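Local atomic coordinates of glucose-6-phosphate dehydrogenase (Trypanosoma cruzi, PDB entry 5AQ1), a protein that catalyses the NADP-dependent oxidation of glucose 6-phosphate, the reaction that opens the pentose phosphate pathway and yields NADPH. Residues B[243-248]-B[275-280]; B[268-273]-B[361-366]; B[146-151]-B[160-165]. All blocks are in the same frame, centred on the assembly; numbering follows the deposited sequence.

In the fold
Contact 3 closes first along the chain, in the NADP-binding Rossmann domain; contacts 1 and 2 follow in the C-terminal beta+alpha domain. The centres of these two lie about 7 Å apart, because both pack helix 264-282 against one large mixed sheet, on the adjacent strands 240-248 and 361-366. Their segments alternate in sequence, so one helix is pinned to strands from earlier and later in the chain. Contact 3 lies about 31 Å from contact 1 and 29 Å from contact 2, measured between centres. This reflects the two-domain plan: contact 3 borders the NADPH, contact 2 holds glucose 6-phosphate, and contact 1 lies next along the same helix, its Ile277 side chain about 9 Å from that sugar.

Contact 1: residues B[243-248]-B[275-280]; sequences VQITFK and TQILSL
The helix-on-sheet core of the C-terminal domain supplies this contact, in which Ile245 of strand 240-248 projects onto Ile277 and Leu278 of helix 264-282. The delta methyl of Ile245 does most of the touching. Ile245 CD1 lies 3.9 Å from Leu278 CA, so it reaches the helix backbone itself; the same methyl is 4.1 Å from Leu278 CB. Beside this, Ile245 CD1 comes within 4.0 Å of Ile277 CG2, the two isoleucines lying alongside each other and pointing opposite ways. The outer bond of Ile245 is extended (chi2 167°), which carries CD1 forward from the strand to the helix surface.

Helix 264-282 lies across central strands of the domain's large mixed sheet, and the neighbours of the contact follow from it. Ile277 also packs on Ile376 of strand 373-380, and Leu278 on Phe361 of strand 361-366; these are the two strands that flank 240-248.

Beyond the apolar interface, Ser279 OG donates a hydrogen bond within its own helix to Gln276 O, 2.6 Å away. That carbonyl also accepts the backbone bond from Leu280 N, at 3.1 Å from Gln276 O. The Gln276 side-chain amide is itself held, its OE1 by Lys298 and its NE2 by Glu462.

Contact 2: residues B[268-273]-B[361-366]; sequences DVIQNH and FIIRAG. With BG6 (6-O-phosphono-beta-D-glucopyranose), chain F.
Val269 has CG1 anti to the carbonyl carbon (chi1 -55°), which puts CG2 between the backbone N and the carbonyl carbon and directs that methyl at Ala365, while Ile270 turns CG2, anti to its own N, toward Ile363. The two residues seat helix 264-282 on strand 361-366 of the large mixed sheet in the C-terminal domain, with the local helix and strand axes 8.6 Å apart and their N-to-C directions 140° apart, nearer antiparallel than parallel. Val269 CG2 meets Ala365 CB at 3.5 Å. On the same methyl of Ala365, CB is 3.7 Å from Ile270 CG1, so a single small side chain receives both helix residues. Two residues earlier on the strand, Ile270 CG2 and Ile363 CG2 come together at 3.9 Å as the two isoleucines cross obliquely.

At this level the helix widens into a pi-type turn and kinks, and Asp268 and His273, which flank the packing residues in sequence, serve the substrate. The carboxylate of Asp268 lies beside the sugar and accepts a hydrogen bond at OD1 from O2 of glucose 6-phosphate, 2.6 Å away; its OD2 faces O3, though the modelled spacing there is too short to be relied on. Lys181 links the two partners, bonding both the Asp268 carbonyl and the ligand.

The His273 ring is held from several directions. Tyr212 stacks with it, Asp210 bonds ND1, Val269 CG1 touches the edge in the ring plane, and Asn272 OD1 sits above one face near the rim while also accepting a bond from His273 N. Also at the ring edge lies the hydroxyl on the sugar carbon that the enzyme oxidises, where His273 NE2 and O1 of the ligand share a nearly straight hydrogen bond, 2.8 Å long at 163°.

Contact 3: residues B[146-151]-B[160-165]; sequences FYLALP and RGLSKG. With NDP (NADPH dihydro-nicotinamide-adenine-dinucleotide phosphate), chain G.
Leu162 of helix 155-165 sets one methyl over the face of the Phe146 ring, a CH-pi contact. CD2 of Leu162 stands 3.8 Å from the centroid of the Phe146 ring and 23° off the ring normal, displaced toward the rim. Accordingly, the nearest ring atom is Phe146 CE1, 3.6 Å from Leu162 CD2.

Plain apolar packing comes from the other branch of the leucine. Leu162 CD1 sits between the two strand residues, 4.1 Å from Leu148 CD1 and also touching the root of the Phe146 ring at CG, while CD2 covers the ring face. Phe146 and Leu148, two residues apart on strand 143-148, point to the same side of the sheet. This is the first half of a beta-alpha-beta unit in a Rossmann-type parallel sheet, completed by strand 175-179, whose Leu177 touches both leucines. Helix 118-134 borders the cluster, packing Ile128 on Phe146 and Leu124 on Leu162.

Polar and cofactor contacts lie past the strand end, where residues 149-151 meet the NADPH. Leu150 O accepts a hydrogen bond from O3D, the ribose hydroxyl on the nicotinamide side, at 2.6 Å. Pro151 packs against the adenosine half, its CD 3.5 Å from the ribose oxygen O4B and its CG 3.6 Å from adenine N7A.

Contact 1: residues B[243-248]-B[275-280]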
loop_
_atom_site.group_PDB
_atom_site.type_symbol
_atom_site.label_atom_id
_atom_site.label_comp_id
_atom_site.label_asym_id
_atom_site.label_seq_id
_atom_site.Cartn_x
_atom_site.Cartn_y
_atom_site.Cartn_z
ATOM N N VAL B 243 -5.771 15.047 10.486
ATOM C CA VAL B 243 -4.672 16.013 10.571
ATOM C C VAL B 243 -5.163 17.291 11.249
ATOM O O VAL B 243 -6.157 17.878 10.819
ATOM C CB VAL B 243 -4.113 16.359 9.177
ATOM C CG1 VAL B 243 -3.051 17.447 9.271
ATOM C CG2 VAL B 243 -3.542 15.118 8.510
ATOM N N GLN B 244 -4.470 17.710 12.305
ATOM C CA GLN B 244 -4.830 18.920 13.040
ATOM C C GLN B 244 -3.692 19.934 12.991
ATOM O O GLN B 244 -2.540 19.594 13.259
ATOM C CB GLN B 244 -5.168 18.592 14.494
ATOM C CG GLN B 244 -5.905 19.714 15.216
ATOM C CD GLN B 244 -6.075 19.459 16.700
ATOM O OE1 GLN B 244 -7.192 19.390 17.203
ATOM N NE2 GLN B 244 -4.963 19.324 17.407
ATOM N N ILE B 245 -4.028 21.174 12.642
ATOM C CA ILE B 245 -3.076 22.283 12.637
ATOM C C ILE B 245 -3.577 23.323 13.634
ATOM O O ILE B 245 -4.699 23.823 13.506
ATOM C CB ILE B 245 -2.938 22.904 11.231
ATOM C CG1 ILE B 245 -2.468 21.844 10.226
ATOM C CG2 ILE B 245 -1.947 24.058 11.256
ATOM C CD1 ILE B 245 -2.586 22.262 8.775
ATOM N N THR B 246 -2.741 23.647 14.618
ATOM C CA THR B 246 -3.166 24.437 15.775
ATOM C C THR B 246 -2.316 25.686 16.004
ATOM O O THR B 246 -1.090 25.626 15.998
ATOM C CB THR B 246 -3.121 23.582 17.049
ATOM O OG1 THR B 246 -3.978 22.447 16.882
ATOM C CG2 THR B 246 -3.558 24.383 18.269
ATOM N N PHE B 247 -2.997 26.809 16.224
ATOM C CA PHE B 247 -2.367 28.079 16.565
ATOM C C PHE B 247 -3.030 28.603 17.833
ATOM O O PHE B 247 -4.248 28.754 17.883
ATOM C CB PHE B 247 -2.532 29.069 15.406
ATOM C CG PHE B 247 -2.191 30.493 15.752
ATOM C CD1 PHE B 247 -3.158 31.344 16.279
ATOM C CD2 PHE B 247 -0.918 30.998 15.523
ATOM C CE1 PHE B 247 -2.857 32.663 16.588
ATOM C CE2 PHE B 247 -0.612 32.319 15.835
ATOM C CZ PHE B 247 -1.582 33.150 16.362
ATOM N N LYS B 248 -2.226 28.864 18.859
ATOM C CA LYS B 248 -2.718 29.467 20.098
ATOM C C LYS B 248 -1.802 30.598 20.541
ATOM O O LYS B 248 -0.589 30.533 20.346
ATOM C CB LYS B 248 -2.776 28.440 21.219
ATOM C CG LYS B 248 -3.596 27.198 20.935
ATOM C CD LYS B 248 -3.702 26.386 22.212
ATOM C CE LYS B 248 -4.260 24.995 21.983
ATOM N NZ LYS B 248 -4.130 24.204 23.238
ATOM N N THR B 275 -2.701 27.922 6.258
ATOM C CA THR B 275 -2.934 27.417 4.907
ATOM C C THR B 275 -1.608 27.098 4.211
ATOM O O THR B 275 -1.523 26.148 3.439
ATOM C CB THR B 275 -3.749 28.420 4.068
ATOM O OG1 THR B 275 -5.004 28.662 4.710
ATOM C CG2 THR B 275 -4.004 27.882 2.656
ATOM N N GLN B 276 -0.574 27.889 4.485
ATOM C CA GLN B 276 0.772 27.588 3.991
ATOM C C GLN B 276 1.244 26.240 4.527
ATOM O O GLN B 276 1.727 25.392 3.774
ATOM C CB GLN B 276 1.762 28.683 4.400
ATOM C CG GLN B 276 1.756 29.900 3.492
ATOM C CD GLN B 276 2.289 29.604 2.107
ATOM O OE1 GLN B 276 3.006 28.622 1.896
ATOM N NE2 GLN B 276 1.945 30.456 1.148
ATOM N N ILE B 277 1.099 26.055 5.836
ATOM C CA ILE B 277 1.423 24.782 6.474
ATOM C C ILE B 277 0.574 23.661 5.871
ATOM O O ILE B 277 1.092 22.592 5.557
ATOM C CB ILE B 277 1.238 24.855 8.007
ATOM C CG1 ILE B 277 2.349 25.713 8.620
ATOM C CG2 ILE B 277 1.261 23.466 8.630
ATOM C CD1 ILE B 277 2.071 26.173 10.033
ATOM N N LEU B 278 -0.721 23.918 5.700
ATOM C CA LEU B 278 -1.624 22.944 5.085
ATOM C C LEU B 278 -1.104 22.480 3.729
ATOM O O LEU B 278 -1.080 21.280 3.447
ATOM C CB LEU B 278 -3.030 23.531 4.919
ATOM C CG LEU B 278 -4.045 22.682 4.148
ATOM C CD1 LEU B 278 -4.273 21.341 4.831
ATOM C CD2 LEU B 278 -5.355 23.436 4.004
ATOM N N SER B 279 -0.680 23.437 2.902
ATOM C CA SER B 279 -0.225 23.138 1.546
ATOM C C SER B 279 1.039 22.289 1.550
ATOM O O SER B 279 1.181 21.383 0.734
ATOM C CB SER B 279 0.012 24.424 0.751
ATOM O OG SER B 279 1.159 25.114 1.215
ATOM N N LEU B 280 1.951 22.574 2.475
ATOM C CA LEU B 280 3.175 21.787 2.599
ATOM C C LEU B 280 2.894 20.356 3.065
ATOM O O LEU B 280 3.561 19.419 2.623
ATOM C CB LEU B 280 4.152 22.467 3.559
ATOM C CG LEU B 280 4.728 23.798 3.070
ATOM C CD1 LEU B 280 5.399 24.542 4.211
ATOM C CD2 LEU B 280 5.708 23.583 1.927
#

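Contact 2: residues B[268-273]-B[361-366]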
loop_
_atom_site.group_PDB
_atom_site.type_symbol
_atom_site.label_atom_id
_atom_site.label_comp_id
_atom_site.label_asym_id
_atom_site.label_seq_id
_atom_site.Cartn_x
_atom_site.Cartn_y
_atom_site.Cartn_z
ATOM N N ASP B 268 -6.292 36.808 9.585
ATOM C CA ASP B 268 -5.032 37.141 10.259
ATOM C C ASP B 268 -4.001 36.013 10.223
ATOM O O ASP B 268 -2.824 36.265 9.955
ATOM C CB ASP B 268 -5.302 37.555 11.711
ATOM C CG ASP B 268 -4.089 38.186 12.382
ATOM O OD1 ASP B 268 -3.405 39.014 11.745
ATOM O OD2 ASP B 268 -3.835 37.865 13.562
ATOM N N VAL B 269 -4.432 34.781 10.501
ATOM C CA VAL B 269 -3.500 33.641 10.569
ATOM C C VAL B 269 -3.901 32.379 9.793
ATOM O O VAL B 269 -3.025 31.637 9.350
ATOM C CB VAL B 269 -3.194 33.237 12.030
ATOM C CG1 VAL B 269 -2.688 34.437 12.821
ATOM C CG2 VAL B 269 -4.414 32.642 12.711
ATOM N N ILE B 270 -5.198 32.117 9.636
ATOM C CA ILE B 270 -5.642 30.882 8.984
ATOM C C ILE B 270 -5.448 30.941 7.468
ATOM O O ILE B 270 -4.868 30.030 6.879
ATOM C CB ILE B 270 -7.110 30.547 9.322
ATOM C CG1 ILE B 270 -7.231 30.245 10.821
ATOM C CG2 ILE B 270 -7.596 29.358 8.496
ATOM C CD1 ILE B 270 -8.631 29.917 11.291
ATOM N N GLN B 271 -5.915 32.023 6.851
ATOM C CA GLN B 271 -5.827 32.203 5.400
ATOM C C GLN B 271 -4.397 32.186 4.865
ATOM O O GLN B 271 -4.171 31.841 3.702
ATOM C CB GLN B 271 -6.516 33.509 4.996
ATOM C CG GLN B 271 -6.511 33.800 3.501
ATOM C CD GLN B 271 -5.253 34.507 3.014
ATOM O OE1 GLN B 271 -4.452 35.010 3.802
ATOM N NE2 GLN B 271 -5.073 34.535 1.701
ATOM N N ASN B 272 -3.437 32.555 5.709
ATOM C CA ASN B 272 -2.040 32.637 5.297
ATOM C C ASN B 272 -1.162 31.603 6.008
ATOM O O ASN B 272 -0.752 30.619 5.397
ATOM C CB ASN B 272 -1.500 34.069 5.459
ATOM C CG ASN B 272 -1.997 34.752 6.722
ATOM O OD1 ASN B 272 -1.583 34.406 7.829
ATOM N ND2 ASN B 272 -2.887 35.728 6.564
ATOM N N HIS B 273 -0.885 31.807 7.293
ATOM C CA HIS B 273 0.101 30.983 7.994
ATOM C C HIS B 273 -0.259 29.499 7.984
ATOM O O HIS B 273 0.555 28.656 7.606
ATOM C CB HIS B 273 0.263 31.442 9.446
ATOM C CG HIS B 273 0.734 32.856 9.591
ATOM N ND1 HIS B 273 1.789 33.368 8.866
ATOM C CD2 HIS B 273 0.308 33.858 10.395
ATOM C CE1 HIS B 273 1.988 34.627 9.211
ATOM N NE2 HIS B 273 1.102 34.949 10.138
ATOM N N PHE B 361 -9.327 17.571 7.852
ATOM C CA PHE B 361 -8.278 18.501 8.253
ATOM C C PHE B 361 -8.855 19.535 9.199
ATOM O O PHE B 361 -9.712 20.324 8.806
ATOM C CB PHE B 361 -7.665 19.173 7.030
ATOM C CG PHE B 361 -6.718 18.290 6.288
ATOM C CD1 PHE B 361 -7.186 17.399 5.333
ATOM C CD2 PHE B 361 -5.364 18.328 6.559
ATOM C CE1 PHE B 361 -6.312 16.575 4.650
ATOM C CE2 PHE B 361 -4.485 17.505 5.880
ATOM C CZ PHE B 361 -4.959 16.629 4.924
ATOM N N ILE B 362 -8.384 19.516 10.444
ATOM C CA ILE B 362 -8.834 20.451 11.466
ATOM C C ILE B 362 -7.846 21.604 11.557
ATOM O O ILE B 362 -6.691 21.408 11.932
ATOM C CB ILE B 362 -8.924 19.790 12.858
ATOM C CG1 ILE B 362 -9.634 18.434 12.796
ATOM C CG2 ILE B 362 -9.629 20.716 13.843
ATOM C CD1 ILE B 362 -11.033 18.492 12.230
ATOM N N ILE B 363 -8.296 22.801 11.203
ATOM C CA ILE B 363 -7.486 24.005 11.358
ATOM C C ILE B 363 -8.058 24.786 12.526
ATOM O O ILE B 363 -9.241 25.131 12.512
ATOM C CB ILE B 363 -7.541 24.922 10.116
ATOM C CG1 ILE B 363 -7.362 24.128 8.814
ATOM C CG2 ILE B 363 -6.502 26.034 10.236
ATOM C CD1 ILE B 363 -5.942 23.695 8.532
ATOM N N ARG B 364 -7.244 25.059 13.539
ATOM C CA ARG B 364 -7.703 25.905 14.636
ATOM C C ARG B 364 -6.699 26.992 15.000
ATOM O O ARG B 364 -5.484 26.794 14.945
ATOM C CB ARG B 364 -8.095 25.069 15.859
ATOM C CG ARG B 364 -7.017 24.140 16.369
ATOM C CD ARG B 364 -7.541 23.324 17.533
ATOM N NE ARG B 364 -6.445 22.691 18.254
ATOM C CZ ARG B 364 -6.476 22.343 19.539
ATOM N NH1 ARG B 364 -7.558 22.557 20.285
ATOM N NH2 ARG B 364 -5.404 21.782 20.085
ATOM N N ALA B 365 -7.237 28.153 15.356
ATOM C CA ALA B 365 -6.438 29.331 15.639
ATOM C C ALA B 365 -7.207 30.230 16.590
ATOM O O ALA B 365 -8.381 30.525 16.360
ATOM C CB ALA B 365 -6.122 30.073 14.348
ATOM N N GLY B 366 -6.554 30.654 17.663
ATOM C CA GLY B 366 -7.187 31.541 18.625
ATOM C C GLY B 366 -6.206 32.398 19.394
ATOM O O GLY B 366 -5.069 31.992 19.636
HETATM C C1 BG6 F . 1.173 37.878 12.490
HETATM C C2 BG6 F . -0.297 38.109 12.834
HETATM O O1 BG6 F . 1.321 37.622 11.088
HETATM O O5 BG6 F . 1.668 36.756 13.225
HETATM C C3 BG6 F . -0.441 38.313 14.333
HETATM O O2 BG6 F . -0.803 39.247 12.130
HETATM C C4 BG6 F . 0.141 37.102 15.044
HETATM O O3 BG6 F . -1.811 38.487 14.712
HETATM C C5 BG6 F . 1.601 36.932 14.644
HETATM O O4 BG6 F . 0.015 37.272 16.456
HETATM C C6 BG6 F . 2.239 35.744 15.359
HETATM O O6 BG6 F . 3.541 35.482 14.834
HETATM P P BG6 F . 4.551 34.519 15.634
HETATM O O1P BG6 F . 3.782 33.233 15.833
HETATM O O2P BG6 F . 5.729 34.360 14.714
HETATM O O3P BG6 F . 4.838 35.286 16.903
#

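Contact 3: residues B[146-151]-B[160-165]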
loop_
_atom_site.group_PDB
_atom_site.type_symbol
_atom_site.label_atom_id
_atom_site.label_comp_id
_atom_site.label_asym_id
_atom_site.label_seq_id
_atom_site.Cartn_x
_atom_site.Cartn_y
_atom_site.Cartn_z
ATOM N N PHE B 146 14.116 46.187 -2.027
ATOM C CA PHE B 146 13.189 47.105 -1.378
ATOM C C PHE B 146 12.296 46.325 -0.424
ATOM O O PHE B 146 11.533 45.461 -0.856
ATOM C CB PHE B 146 12.336 47.833 -2.419
ATOM C CG PHE B 146 13.128 48.736 -3.323
ATOM C CD1 PHE B 146 13.582 49.963 -2.868
ATOM C CD2 PHE B 146 13.414 48.364 -4.630
ATOM C CE1 PHE B 146 14.313 50.801 -3.693
ATOM C CE2 PHE B 146 14.143 49.198 -5.461
ATOM C CZ PHE B 146 14.595 50.417 -4.992
ATOM N N TYR B 147 12.410 46.619 0.871
ATOM C CA TYR B 147 11.544 46.018 1.884
ATOM C C TYR B 147 10.415 46.993 2.212
ATOM O O TYR B 147 10.662 48.064 2.765
ATOM C CB TYR B 147 12.334 45.681 3.155
ATOM C CG TYR B 147 11.673 44.616 4.014
ATOM C CD1 TYR B 147 10.419 44.830 4.592
ATOM C CD2 TYR B 147 12.301 43.395 4.253
ATOM C CE1 TYR B 147 9.811 43.862 5.373
ATOM C CE2 TYR B 147 11.700 42.421 5.036
ATOM C CZ TYR B 147 10.454 42.661 5.591
ATOM O OH TYR B 147 9.850 41.703 6.367
ATOM N N LEU B 148 9.181 46.611 1.887
ATOM C CA LEU B 148 8.026 47.471 2.132
ATOM C C LEU B 148 7.378 47.139 3.468
ATOM O O LEU B 148 6.422 46.365 3.526
ATOM C CB LEU B 148 7.011 47.358 0.989
ATOM C CG LEU B 148 7.295 48.237 -0.233
ATOM C CD1 LEU B 148 8.642 47.913 -0.857
ATOM C CD2 LEU B 148 6.191 48.084 -1.262
ATOM N N ALA B 149 7.909 47.728 4.538
ATOM C CA ALA B 149 7.355 47.577 5.885
ATOM C C ALA B 149 6.351 48.693 6.167
ATOM O O ALA B 149 6.534 49.489 7.088
ATOM C CB ALA B 149 8.476 47.593 6.916
ATOM N N LEU B 150 5.286 48.726 5.368
ATOM C CA LEU B 150 4.332 49.836 5.342
ATOM C C LEU B 150 2.896 49.321 5.470
ATOM O O LEU B 150 2.642 48.145 5.222
ATOM C CB LEU B 150 4.465 50.581 4.013
ATOM C CG LEU B 150 5.830 51.197 3.694
ATOM C CD1 LEU B 150 5.939 51.507 2.211
ATOM C CD2 LEU B 150 6.061 52.450 4.524
ATOM N N PRO B 151 1.945 50.204 5.836
ATOM C CA PRO B 151 0.530 49.802 5.844
ATOM C C PRO B 151 -0.023 49.558 4.432
ATOM O O PRO B 151 0.508 50.108 3.468
ATOM C CB PRO B 151 -0.191 51.000 6.485
ATOM C CG PRO B 151 0.870 51.890 7.031
ATOM C CD PRO B 151 2.132 51.596 6.284
ATOM N N ARG B 160 4.224 52.047 -7.375
ATOM C CA ARG B 160 4.240 52.865 -8.590
ATOM C C ARG B 160 5.437 53.812 -8.631
ATOM O O ARG B 160 6.074 53.960 -9.669
ATOM C CB ARG B 160 2.937 53.657 -8.737
ATOM C CG ARG B 160 1.789 52.814 -9.257
ATOM C CD ARG B 160 0.490 53.595 -9.364
ATOM N NE ARG B 160 -0.617 52.696 -9.695
ATOM C CZ ARG B 160 -1.911 52.977 -9.544
ATOM N NH1 ARG B 160 -2.306 54.153 -9.061
ATOM N NH2 ARG B 160 -2.823 52.067 -9.878
ATOM N N GLY B 161 5.730 54.451 -7.501
ATOM C CA GLY B 161 6.870 55.359 -7.390
ATOM C C GLY B 161 8.201 54.659 -7.596
ATOM O O GLY B 161 9.068 55.163 -8.310
ATOM N N LEU B 162 8.359 53.494 -6.969
ATOM C CA LEU B 162 9.574 52.691 -7.111
ATOM C C LEU B 162 9.762 52.210 -8.546
ATOM O O LEU B 162 10.855 52.316 -9.099
ATOM C CB LEU B 162 9.541 51.476 -6.171
ATOM C CG LEU B 162 9.737 51.749 -4.679
ATOM C CD1 LEU B 162 9.459 50.491 -3.879
ATOM C CD2 LEU B 162 11.138 52.276 -4.396
ATOM N N SER B 163 8.691 51.678 -9.134
ATOM C CA SER B 163 8.716 51.179 -10.510
ATOM C C SER B 163 9.081 52.286 -11.489
ATOM O O SER B 163 9.879 52.083 -12.400
ATOM C CB SER B 163 7.354 50.592 -10.888
ATOM O OG SER B 163 7.398 49.980 -12.164
ATOM N N LYS B 164 8.501 53.460 -11.275
ATOM C CA LYS B 164 8.667 54.583 -12.182
ATOM C C LYS B 164 10.055 55.216 -12.089
ATOM O O LYS B 164 10.639 55.560 -13.117
ATOM C CB LYS B 164 7.587 55.637 -11.902
ATOM C CG LYS B 164 7.537 56.791 -12.894
ATOM C CD LYS B 164 6.672 57.932 -12.373
ATOM C CE LYS B 164 6.769 59.167 -13.260
ATOM N NZ LYS B 164 5.923 59.062 -14.482
ATOM N N GLY B 165 10.582 55.375 -10.874
ATOM C CA GLY B 165 11.772 56.211 -10.670
ATOM C C GLY B 165 12.900 55.714 -9.778
ATOM O O GLY B 165 13.782 56.498 -9.432
HETATM P PA NDP G . 3.058 50.575 11.380
HETATM O O1A NDP G . 1.636 50.936 11.745
HETATM O O2A NDP G . 4.122 50.536 12.462
HETATM O O5B NDP G . 3.497 51.560 10.189
HETATM C C5B NDP G . 4.796 51.445 9.619
HETATM C C4B NDP G . 5.339 52.819 9.247
HETATM O O4B NDP G . 4.598 53.300 8.122
HETATM C C3B NDP G . 5.215 53.875 10.343
HETATM O O3B NDP G . 6.404 54.021 11.126
HETATM C C2B NDP G . 4.920 55.143 9.575
HETATM O O2B NDP G . 6.139 55.806 9.257
HETATM C C1B NDP G . 4.251 54.677 8.294
HETATM N N9A NDP G . 2.781 54.875 8.388
HETATM C C8A NDP G . 1.959 54.467 9.383
HETATM N N7A NDP G . 0.677 54.833 9.131
HETATM C C5A NDP G . 0.671 55.489 7.957
HETATM C C6A NDP G . -0.341 56.144 7.100
HETATM N N6A NDP G . -1.643 56.163 7.476
HETATM N N1A NDP G . 0.076 56.715 5.940
HETATM C C2A NDP G . 1.369 56.702 5.555
HETATM N N3A NDP G . 2.338 56.122 6.291
HETATM C C4A NDP G . 2.058 55.515 7.472
HETATM O O3 NDP G . 3.061 49.185 10.562
HETATM P PN NDP G . 3.841 47.867 11.064
HETATM O O1N NDP G . 5.327 48.122 11.129
HETATM O O2N NDP G . 3.122 47.330 12.282
HETATM O O5D NDP G . 3.572 46.865 9.835
HETATM C C5D NDP G . 4.116 47.099 8.537
HETATM C C4D NDP G . 3.523 46.096 7.555
HETATM O O4D NDP G . 3.844 44.761 7.962
HETATM C C3D NDP G . 2.008 46.189 7.515
HETATM O O3D NDP G . 1.540 46.049 6.170
HETATM C C2D NDP G . 1.532 45.033 8.371
HETATM O O2D NDP G . 0.234 44.567 7.972
HETATM C C1D NDP G . 2.648 44.005 8.190
HETATM N N1N NDP G . 2.750 43.101 9.348
HETATM C C2N NDP G . 3.375 43.493 10.469
HETATM C C3N NDP G . 3.477 42.661 11.581
HETATM C C7N NDP G . 4.188 43.123 12.822
HETATM O O7N NDP G . 4.813 42.301 13.475
HETATM N N7N NDP G . 4.128 44.402 13.202
HETATM C C4N NDP G . 2.884 41.273 11.563
HETATM C C5N NDP G . 2.233 40.974 10.293
HETATM C C6N NDP G . 2.195 41.887 9.248
HETATM P P2B NDP G . 6.228 57.378 8.921
HETATM O O1X NDP G . 5.008 58.010 9.545
HETATM O O2X NDP G . 7.527 57.759 9.593
HETATM O O3X NDP G . 6.241 57.447 7.410
#